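Local coordinates for Lmo0305 protein (Listeria monocytogenes, PDB 3PJ0), which belongs to the beta-eliminating lyase family of PLP-dependent proteins and carries covalently bound pyridoxal phosphate, at residues A[100-105]-A[147-152]; A[178-183]-A[289-294]. One frame throughout, in Å; residues are numbered along the deposited sequence.

Interaction 1 of 2, residues A[100-105]-A[147-152]; sequences LEIHEQ and QREIGG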
ATOM      1  N   LEU A 100     -15.673   5.782  -5.671  1.00  9.91           N
ATOM      2  CA  LEU A 100     -14.846   6.920  -6.035  1.00 10.33           C
ATOM      3  C   LEU A 100     -15.452   8.271  -5.609  1.00 10.61           C
ATOM      4  O   LEU A 100     -14.749   9.204  -5.243  1.00  9.47           O
ATOM      5  CB  LEU A 100     -14.623   6.952  -7.557  1.00 10.85           C
ATOM      6  CG  LEU A 100     -13.742   5.923  -8.326  1.00 12.87           C
ATOM      7  CD1 LEU A 100     -12.302   6.233  -8.146  1.00 16.40           C
ATOM      8  CD2 LEU A 100     -14.070   4.410  -8.071  1.00 14.10           C
ATOM      9  N   GLU A 101     -16.778   8.346  -5.632  1.00 10.47           N
ATOM     10  CA  GLU A 101     -17.455   9.592  -5.341  1.00 10.51           C
ATOM     11  C   GLU A 101     -17.598   9.864  -3.854  1.00 10.69           C
ATOM     12  O   GLU A 101     -17.505  11.023  -3.430  1.00 11.74           O
ATOM     13  CB  GLU A 101     -18.847   9.554  -5.967  1.00 10.42           C
ATOM     14  CG  GLU A 101     -19.626  10.839  -5.868  1.00 13.05           C
ATOM     15  CD  GLU A 101     -19.027  11.974  -6.706  1.00 13.85           C
ATOM     16  OE1 GLU A 101     -18.131  11.714  -7.547  1.00 12.95           O
ATOM     17  OE2 GLU A 101     -19.487  13.123  -6.522  1.00 14.89           O
ATOM     18  N   ILE A 102     -17.814   8.808  -3.066  1.00 10.06           N
ATOM     19  CA  ILE A 102     -18.118   8.994  -1.639  1.00 10.78           C
ATOM     20  C   ILE A 102     -17.180   8.405  -0.587  1.00 10.21           C
ATOM     21  O   ILE A 102     -17.252   8.833   0.578  1.00 10.92           O
ATOM     22  CB  ILE A 102     -19.570   8.502  -1.330  1.00 10.50           C
ATOM     23  CG1 ILE A 102     -19.702   6.994  -1.482  1.00 12.37           C
ATOM     24  CG2 ILE A 102     -20.603   9.231  -2.260  1.00 10.16           C
ATOM     25  CD1 ILE A 102     -21.077   6.455  -1.050  1.00 13.97           C
ATOM     26  N   HIS A 103     -16.323   7.446  -0.944  1.00 10.09           N
ATOM     27  CA  HIS A 103     -15.494   6.784   0.055  1.00 10.96           C
ATOM     28  C   HIS A 103     -13.980   6.969  -0.074  1.00 10.66           C
ATOM     29  O   HIS A 103     -13.240   6.313   0.647  1.00 11.83           O
ATOM     30  CB  HIS A 103     -15.784   5.272   0.113  1.00 10.72           C
ATOM     31  CG  HIS A 103     -17.179   4.919   0.534  1.00 11.77           C
ATOM     32  ND1 HIS A 103     -17.725   5.318   1.734  1.00 14.03           N
ATOM     33  CD2 HIS A 103     -18.104   4.124  -0.054  1.00 12.54           C
ATOM     34  CE1 HIS A 103     -18.940   4.813   1.849  1.00 16.21           C
ATOM     35  NE2 HIS A 103     -19.204   4.100   0.765  1.00 11.17           N
ATOM     36  N   GLU A 104     -13.530   7.891  -0.917  1.00 10.96           N
ATOM     37  CA  GLU A 104     -12.101   8.067  -1.128  1.00 10.82           C
ATOM     38  C   GLU A 104     -11.616   9.493  -0.863  1.00 11.57           C
ATOM     39  O   GLU A 104     -10.568   9.923  -1.385  1.00 11.74           O
ATOM     40  CB  GLU A 104     -11.729   7.577  -2.530  1.00 10.93           C
ATOM     41  CG  GLU A 104     -12.072   6.098  -2.797  1.00  9.89           C
ATOM     42  CD  GLU A 104     -11.847   5.700  -4.266  1.00 12.22           C
ATOM     43  OE1 GLU A 104     -11.146   6.427  -4.992  1.00 10.65           O
ATOM     44  OE2 GLU A 104     -12.387   4.662  -4.692  1.00 11.19           O
ATOM     45  N   GLN A 105     -12.351  10.219  -0.026  1.00 11.30           N
ATOM     46  CA  GLN A 105     -11.998  11.605   0.309  1.00 12.16           C
ATOM     47  C   GLN A 105     -11.747  12.446  -0.964  1.00 11.38           C
ATOM     48  O   GLN A 105     -10.872  13.303  -0.971  1.00 11.61           O
ATOM     49  CB  GLN A 105     -10.776  11.680   1.249  1.00 11.86           C
ATOM     50  CG  GLN A 105     -11.047  11.203   2.665  1.00 14.00           C
ATOM     51  CD  GLN A 105     -11.901  12.166   3.469  1.00 15.58           C
ATOM     52  OE1 GLN A 105     -12.179  13.291   3.054  1.00 18.15           O
ATOM     53  NE2 GLN A 105     -12.305  11.729   4.659  1.00 18.97           N
ATOM     54  N   GLN A 147     -24.365  -3.115  -7.186  1.00  9.06           N
ATOM     55  CA  GLN A 147     -24.295  -1.764  -6.622  1.00  9.30           C
ATOM     56  C   GLN A 147     -24.507  -1.877  -5.126  1.00 10.37           C
ATOM     57  O   GLN A 147     -25.642  -1.920  -4.634  1.00 10.07           O
ATOM     58  CB  GLN A 147     -25.333  -0.828  -7.253  1.00 10.00           C
ATOM     59  CG  GLN A 147     -25.069   0.633  -6.940  1.00 10.18           C
ATOM     60  CD  GLN A 147     -23.990   1.241  -7.843  1.00  8.02           C
ATOM     61  OE1 GLN A 147     -24.137   1.241  -9.060  1.00 11.28           O
ATOM     62  NE2 GLN A 147     -22.901   1.750  -7.249  1.00  9.37           N
ATOM     63  N   ARG A 148     -23.401  -1.944  -4.407  1.00 10.55           N
ATOM     64  CA  ARG A 148     -23.443  -2.209  -2.964  1.00 11.47           C
ATOM     65  C   ARG A 148     -24.253  -1.233  -2.109  1.00 11.94           C
ATOM     66  O   ARG A 148     -24.974  -1.666  -1.218  1.00 12.49           O
ATOM     67  CB  ARG A 148     -22.015  -2.273  -2.430  1.00 12.08           C
ATOM     68  CG  ARG A 148     -21.895  -2.530  -0.926  1.00 14.44           C
ATOM     69  CD  ARG A 148     -21.749  -1.229  -0.097  1.00 16.40           C
ATOM     70  NE  ARG A 148     -21.387  -1.589   1.266  1.00 17.94           N
ATOM     71  CZ  ARG A 148     -20.707  -0.846   2.153  1.00 22.81           C
ATOM     72  NH1 ARG A 148     -20.291   0.380   1.875  1.00 24.38           N
ATOM     73  NH2 ARG A 148     -20.440  -1.354   3.355  1.00 21.15           N
ATOM     74  N   GLU A 149     -24.137   0.062  -2.378  1.00 11.35           N
ATOM     75  CA  GLU A 149     -24.805   1.069  -1.541  1.00 12.02           C
ATOM     76  C   GLU A 149     -26.328   1.030  -1.627  1.00 11.85           C
ATOM     77  O   GLU A 149     -27.012   1.591  -0.770  1.00 11.34           O
ATOM     78  CB  GLU A 149     -24.290   2.470  -1.846  1.00 12.58           C
ATOM     79  CG  GLU A 149     -22.808   2.626  -1.575  1.00 13.76           C
ATOM     80  CD  GLU A 149     -22.412   2.697  -0.107  1.00 15.95           C
ATOM     81  OE1 GLU A 149     -23.225   3.086   0.745  1.00 14.19           O
ATOM     82  OE2 GLU A 149     -21.235   2.393   0.174  1.00 17.63           O
ATOM     83  N   ILE A 150     -26.864   0.355  -2.643  1.00 11.83           N
ATOM     84  CA  ILE A 150     -28.325   0.214  -2.753  1.00 12.15           C
ATOM     85  C   ILE A 150     -28.757  -1.244  -2.471  1.00 12.70           C
ATOM     86  O   ILE A 150     -29.812  -1.700  -2.873  1.00 13.90           O
ATOM     87  CB  ILE A 150     -28.899   0.820  -4.060  1.00 12.94           C
ATOM     88  CG1 ILE A 150     -28.327   0.161  -5.312  1.00 10.81           C
ATOM     89  CG2 ILE A 150     -28.623   2.306  -4.115  1.00 12.82           C
ATOM     90  CD1 ILE A 150     -29.017   0.634  -6.574  1.00  9.37           C
ATOM     91  N   GLY A 151     -27.906  -1.964  -1.766  1.00 11.70           N
ATOM     92  CA  GLY A 151     -28.219  -3.306  -1.330  1.00 11.43           C
ATOM     93  C   GLY A 151     -27.628  -4.427  -2.128  1.00 11.51           C
ATOM     94  O   GLY A 151     -27.910  -5.577  -1.837  1.00 11.43           O
ATOM     95  N   GLY A 152     -26.802  -4.108  -3.121  1.00 10.25           N
ATOM     96  CA  GLY A 152     -26.219  -5.138  -3.975  1.00  9.98           C
ATOM     97  C   GLY A 152     -27.185  -5.436  -5.112  1.00 10.50           C
ATOM     98  O   GLY A 152     -27.625  -6.592  -5.297  1.00 11.38           O
TER
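A histidine-carboxylate hydrogen bond joins the C-terminal end of helix 99-102 to the 3-10 segment 148-149, in the loop after strand 140-144. His103, the first residue to leave helical backbone angles, donates from NE2 to Glu149 OE2 over 2.7 Å. The bond is nearly straight, 163° at the hydrogen, and the acceptor lies close to the imidazole plane, at the ring's edge. On the glutamate side the approach is different: NE2 comes from above the carboxylate plane, about 50° out of it, and the two flat groups are turned 44° against each other.

The same oxygen has a second donor. Arg148 NH1 reaches Glu149 OE2 at 2.8 Å, a salt bridge between consecutive residues, from the opposite face of the carboxylate, so OE2 is gripped from both faces. The arginine curls back to this neighbour through a bend at chi2, while Glu149, also bent at chi2, turns its carboxylate toward His103. His103 NE2 and Arg148 NH1, 4.0 Å apart, converge on the one oxygen. Ile102 adds a small apolar contact, its CD1 standing 4.1 Å from Glu149 CD, and its CG1 lies 3.6 Å over one face of the His103 ring, toward the rim.

Only 105 Å² is buried, as suits a surface contact. Arg148 NE has its own salt bridge to Glu333 of strand 329-335, in the antiparallel sheet, while the His103 carbonyl accepts from Arg233 of the second subunit; the contact thus links the end of helix 99-102, which faces the second subunit, to a loop tied to the antiparallel sheet.

Interaction 2 of 2, residues A[178-183]-A[289-294]; sequences GARLWE and SNMFHV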
ATOM      1  N   GLY A 178     -15.290  -4.217  -9.910  1.00  7.31           N
ATOM      2  CA  GLY A 178     -15.588  -5.580  -9.583  1.00  8.01           C
ATOM      3  C   GLY A 178     -15.117  -5.960  -8.198  1.00  7.54           C
ATOM      4  O   GLY A 178     -14.695  -7.106  -7.975  1.00  7.24           O
ATOM      5  N   ALA A 179     -15.212  -5.019  -7.255  1.00  7.56           N
ATOM      6  CA  ALA A 179     -14.880  -5.279  -5.869  1.00  8.49           C
ATOM      7  C   ALA A 179     -15.588  -6.555  -5.376  1.00  9.18           C
ATOM      8  O   ALA A 179     -15.030  -7.323  -4.565  1.00  9.60           O
ATOM      9  CB  ALA A 179     -15.297  -4.088  -4.997  1.00  7.92           C
ATOM     10  N   ARG A 180     -16.821  -6.754  -5.851  1.00  8.90           N
ATOM     11  CA  ARG A 180     -17.646  -7.928  -5.490  1.00  9.53           C
ATOM     12  C   ARG A 180     -18.006  -8.762  -6.713  1.00  9.52           C
ATOM     13  O   ARG A 180     -19.091  -9.341  -6.809  1.00  9.64           O
ATOM     14  CB  ARG A 180     -18.909  -7.474  -4.755  1.00  9.29           C
ATOM     15  CG  ARG A 180     -18.629  -6.863  -3.367  1.00 10.80           C
ATOM     16  CD  ARG A 180     -19.845  -6.179  -2.724  1.00 10.13           C
ATOM     17  NE  ARG A 180     -19.436  -5.631  -1.424  1.00 12.25           N
ATOM     18  CZ  ARG A 180     -18.780  -4.484  -1.253  1.00 10.86           C
ATOM     19  NH1 ARG A 180     -18.480  -3.689  -2.283  1.00 10.98           N
ATOM     20  NH2 ARG A 180     -18.431  -4.106  -0.035  1.00 12.63           N
ATOM     21  N   LEU A 181     -17.091  -8.822  -7.682  1.00  9.61           N
ATOM     22  CA  LEU A 181     -17.359  -9.631  -8.880  1.00  9.24           C
ATOM     23  C   LEU A 181     -17.595 -11.121  -8.617  1.00  8.94           C
ATOM     24  O   LEU A 181     -18.487 -11.735  -9.214  1.00 10.20           O
ATOM     25  CB  LEU A 181     -16.195  -9.528  -9.868  1.00  8.27           C
ATOM     26  CG  LEU A 181     -16.314 -10.382 -11.142  1.00  8.92           C
ATOM     27  CD1 LEU A 181     -17.538  -9.956 -12.021  1.00  9.35           C
ATOM     28  CD2 LEU A 181     -14.990 -10.264 -11.910  1.00  9.41           C
ATOM     29  N   TRP A 182     -16.776 -11.712  -7.772  1.00  8.30           N
ATOM     30  CA  TRP A 182     -16.819 -13.144  -7.529  1.00  9.16           C
ATOM     31  C   TRP A 182     -18.204 -13.570  -7.021  1.00  9.40           C
ATOM     32  O   TRP A 182     -18.719 -14.623  -7.371  1.00  9.77           O
ATOM     33  CB  TRP A 182     -15.758 -13.555  -6.511  1.00  9.60           C
ATOM     34  CG  TRP A 182     -14.377 -12.915  -6.736  1.00  9.33           C
ATOM     35  CD1 TRP A 182     -13.763 -12.036  -5.895  1.00 12.66           C
ATOM     36  CD2 TRP A 182     -13.478 -13.094  -7.840  1.00  9.67           C
ATOM     37  NE1 TRP A 182     -12.532 -11.676  -6.380  1.00 12.56           N
ATOM     38  CE2 TRP A 182     -12.336 -12.290  -7.582  1.00 11.68           C
ATOM     39  CE3 TRP A 182     -13.520 -13.837  -9.022  1.00  9.12           C
ATOM     40  CZ2 TRP A 182     -11.248 -12.206  -8.474  1.00 11.62           C
ATOM     41  CZ3 TRP A 182     -12.442 -13.761  -9.894  1.00 12.30           C
ATOM     42  CH2 TRP A 182     -11.314 -12.957  -9.603  1.00 11.11           C
ATOM     43  N   GLU A 183     -18.797 -12.698  -6.218  1.00  9.36           N
ATOM     44  CA  GLU A 183     -20.086 -12.950  -5.605  1.00  9.79           C
ATOM     45  C   GLU A 183     -21.286 -12.961  -6.554  1.00 10.28           C
ATOM     46  O   GLU A 183     -22.355 -13.455  -6.161  1.00  9.60           O
ATOM     47  CB  GLU A 183     -20.356 -11.884  -4.528  1.00  9.65           C
ATOM     48  CG  GLU A 183     -19.406 -11.864  -3.358  1.00 11.47           C
ATOM     49  CD  GLU A 183     -18.194 -10.959  -3.497  1.00 12.00           C
ATOM     50  OE1 GLU A 183     -17.473 -11.049  -4.500  1.00 10.52           O
ATOM     51  OE2 GLU A 183     -17.932 -10.196  -2.532  1.00 11.07           O
ATOM     52  N   SER A 289     -26.906 -11.961  -4.933  1.00 10.76           N
ATOM     53  CA  SER A 289     -25.500 -12.179  -4.541  1.00 10.69           C
ATOM     54  C   SER A 289     -25.520 -12.601  -3.060  1.00 11.02           C
ATOM     55  O   SER A 289     -26.562 -13.000  -2.532  1.00 10.95           O
ATOM     56  CB  SER A 289     -24.693 -10.885  -4.736  1.00  9.80           C
ATOM     57  OG  SER A 289     -25.081  -9.917  -3.749  1.00 11.03           O
ATOM     58  N   ASN A 290     -24.382 -12.503  -2.391  1.00 10.30           N
ATOM     59  CA  ASN A 290     -24.306 -12.900  -0.994  1.00 10.47           C
ATOM     60  C   ASN A 290     -24.755 -11.790  -0.032  1.00  9.98           C
ATOM     61  O   ASN A 290     -24.747 -11.978   1.182  1.00 11.23           O
ATOM     62  CB  ASN A 290     -22.869 -13.295  -0.666  1.00  9.18           C
ATOM     63  CG  ASN A 290     -21.951 -12.149  -0.713  1.00 10.75           C
ATOM     64  OD1 ASN A 290     -22.041 -11.307  -1.636  1.00 12.48           O
ATOM     65  ND2 ASN A 290     -21.049 -12.059   0.274  1.00 10.69           N
HETATM   66  N   MSE A 291     -25.144 -10.640  -0.574  1.00  9.76           N
HETATM   67  CA  MSE A 291     -25.473  -9.500   0.239  1.00 10.30           C
HETATM   68  C   MSE A 291     -26.856  -8.944   0.001  1.00 10.34           C
HETATM   69  O   MSE A 291     -27.507  -9.242  -1.005  1.00 11.64           O
HETATM   70  CB  MSE A 291     -24.462  -8.377  -0.000  1.00 10.06           C
HETATM   71  CG  MSE A 291     -24.555  -7.692  -1.337  1.00 11.28           C
HETATM   72 SE   MSE A 291     -23.564  -6.005  -1.403  0.75  9.74          SE
HETATM   73  CE  MSE A 291     -24.635  -5.010  -0.132  1.00 11.55           C
ATOM     74  N   PHE A 292     -27.280  -8.107   0.943  1.00  9.31           N
ATOM     75  CA  PHE A 292     -28.553  -7.410   0.871  1.00  9.63           C
ATOM     76  C   PHE A 292     -28.608  -6.453   2.062  1.00 10.41           C
ATOM     77  O   PHE A 292     -27.761  -6.514   2.952  1.00 10.17           O
ATOM     78  CB  PHE A 292     -29.768  -8.370   0.857  1.00  9.95           C
ATOM     79  CG  PHE A 292     -29.829  -9.310   2.019  1.00  9.26           C
ATOM     80  CD1 PHE A 292     -30.451  -8.943   3.204  1.00 11.73           C
ATOM     81  CD2 PHE A 292     -29.254 -10.591   1.930  1.00 11.15           C
ATOM     82  CE1 PHE A 292     -30.494  -9.835   4.296  1.00 10.56           C
ATOM     83  CE2 PHE A 292     -29.292 -11.452   3.004  1.00 10.17           C
ATOM     84  CZ  PHE A 292     -29.908 -11.088   4.185  1.00 10.88           C
ATOM     85  N   HIS A 293     -29.577  -5.548   2.021  1.00 11.06           N
ATOM     86  CA  HIS A 293     -29.847  -4.609   3.102  1.00 11.22           C
ATOM     87  C   HIS A 293     -31.195  -4.974   3.718  1.00 12.15           C
ATOM     88  O   HIS A 293     -32.090  -5.377   3.025  1.00 12.02           O
ATOM     89  CB  HIS A 293     -29.883  -3.201   2.530  1.00 10.56           C
ATOM     90  CG  HIS A 293     -28.538  -2.681   2.178  1.00 11.40           C
ATOM     91  ND1 HIS A 293     -28.324  -1.401   1.711  1.00 11.94           N
ATOM     92  CD2 HIS A 293     -27.320  -3.263   2.268  1.00 10.15           C
ATOM     93  CE1 HIS A 293     -27.032  -1.239   1.495  1.00 12.67           C
ATOM     94  NE2 HIS A 293     -26.402  -2.342   1.867  1.00 12.35           N
ATOM     95  N   VAL A 294     -31.315  -4.834   5.037  1.00 13.01           N
ATOM     96  CA  VAL A 294     -32.553  -5.147   5.791  1.00 12.82           C
ATOM     97  C   VAL A 294     -33.104  -3.825   6.309  1.00 13.49           C
ATOM     98  O   VAL A 294     -32.388  -3.068   6.949  1.00 11.94           O
ATOM     99  CB  VAL A 294     -32.228  -6.079   6.988  1.00 13.79           C
ATOM    100  CG1 VAL A 294     -33.450  -6.407   7.821  1.00 14.39           C
ATOM    101  CG2 VAL A 294     -31.526  -7.383   6.477  1.00 13.61           C
TER
HETATM  102  O   HOH W   1     -19.036  -9.747  -0.272  1.00 15.14           O
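Van der Waals packing carries most of this contact, with Glu183 lying against Asn290. The amide oxygen OD1 of Asn290 sits 3.2 Å from Glu183 CG, touching the aliphatic part of the glutamate and not its carboxylate; the carboxylate and amide planes are 60° apart. Glu183 bends at chi2 (91°), which swings its carboxylate aside while CB and CG remain against OD1. Next to this pair, Ser289 CB rests 3.8 Å from the carbonyl oxygen of Glu183, where the two backbones come nearest, CA to CA 5.6 Å.

The second packing pair is Arg180 with Met291, a selenomethionine in the model. Their side chains cross at about a right angle: SE lies 4.0 Å from Arg180 CD and obliquely to the guanidinium. The arginine is extended from CG to NE, carrying its head past the selenium, and its NH1 is hydrogen-bonded to O3 of the pyridoxal-phosphate-modified lysine at position 208.

Polar links between the segments pass through water. One molecule donates to Glu183 OE2 at 2.6 Å and accepts from Asn290 ND2 at 3.1 Å, bridging the two side chains. ND2 also donates to the carbonyl of Val336, which helps fix the amide's rotation.

Within 289-294, Ser289 OG accepts from Met291 N at 3.3 Å, the N-H pointing almost straight at it (166°). This is an ST turn, leading into strand 291-296. Within 178-183, Leu181 N bonds Gly178 O, closing a type I beta turn at the end of strand 173-178.

A cofactor site built from loops at the C-terminal ends of the parallel strands is characteristic of the large domain of fold-type I proteins; here Arg180 supplies a contact to O3, and strand 291-296 of the antiparallel sheet packs against its loop.

Overall arrangement
Both contacts involve loops that follow parallel strands of the seven-stranded sheet, 140-144 for interaction 1 and 173-178 for interaction 2, but their chemistry differs with depth. Interaction 1 is a surface contact joined by one direct hydrogen bond, to a carboxylate that a salt bridge within its own segment also holds; interaction 2 is buried, relies on packing, and has a water as its polar bridge. In interaction 2 Arg180 reaches the cofactor, whereas the second subunit lies beside interaction 1. Their centres lie 12 Å apart and the segments touch: His293 CE1 is 3.4 Å from Arg148 O, and Arg148 also packs on Arg180. Glu333 ties them further, since its OE1 meets both Arg148 and His293.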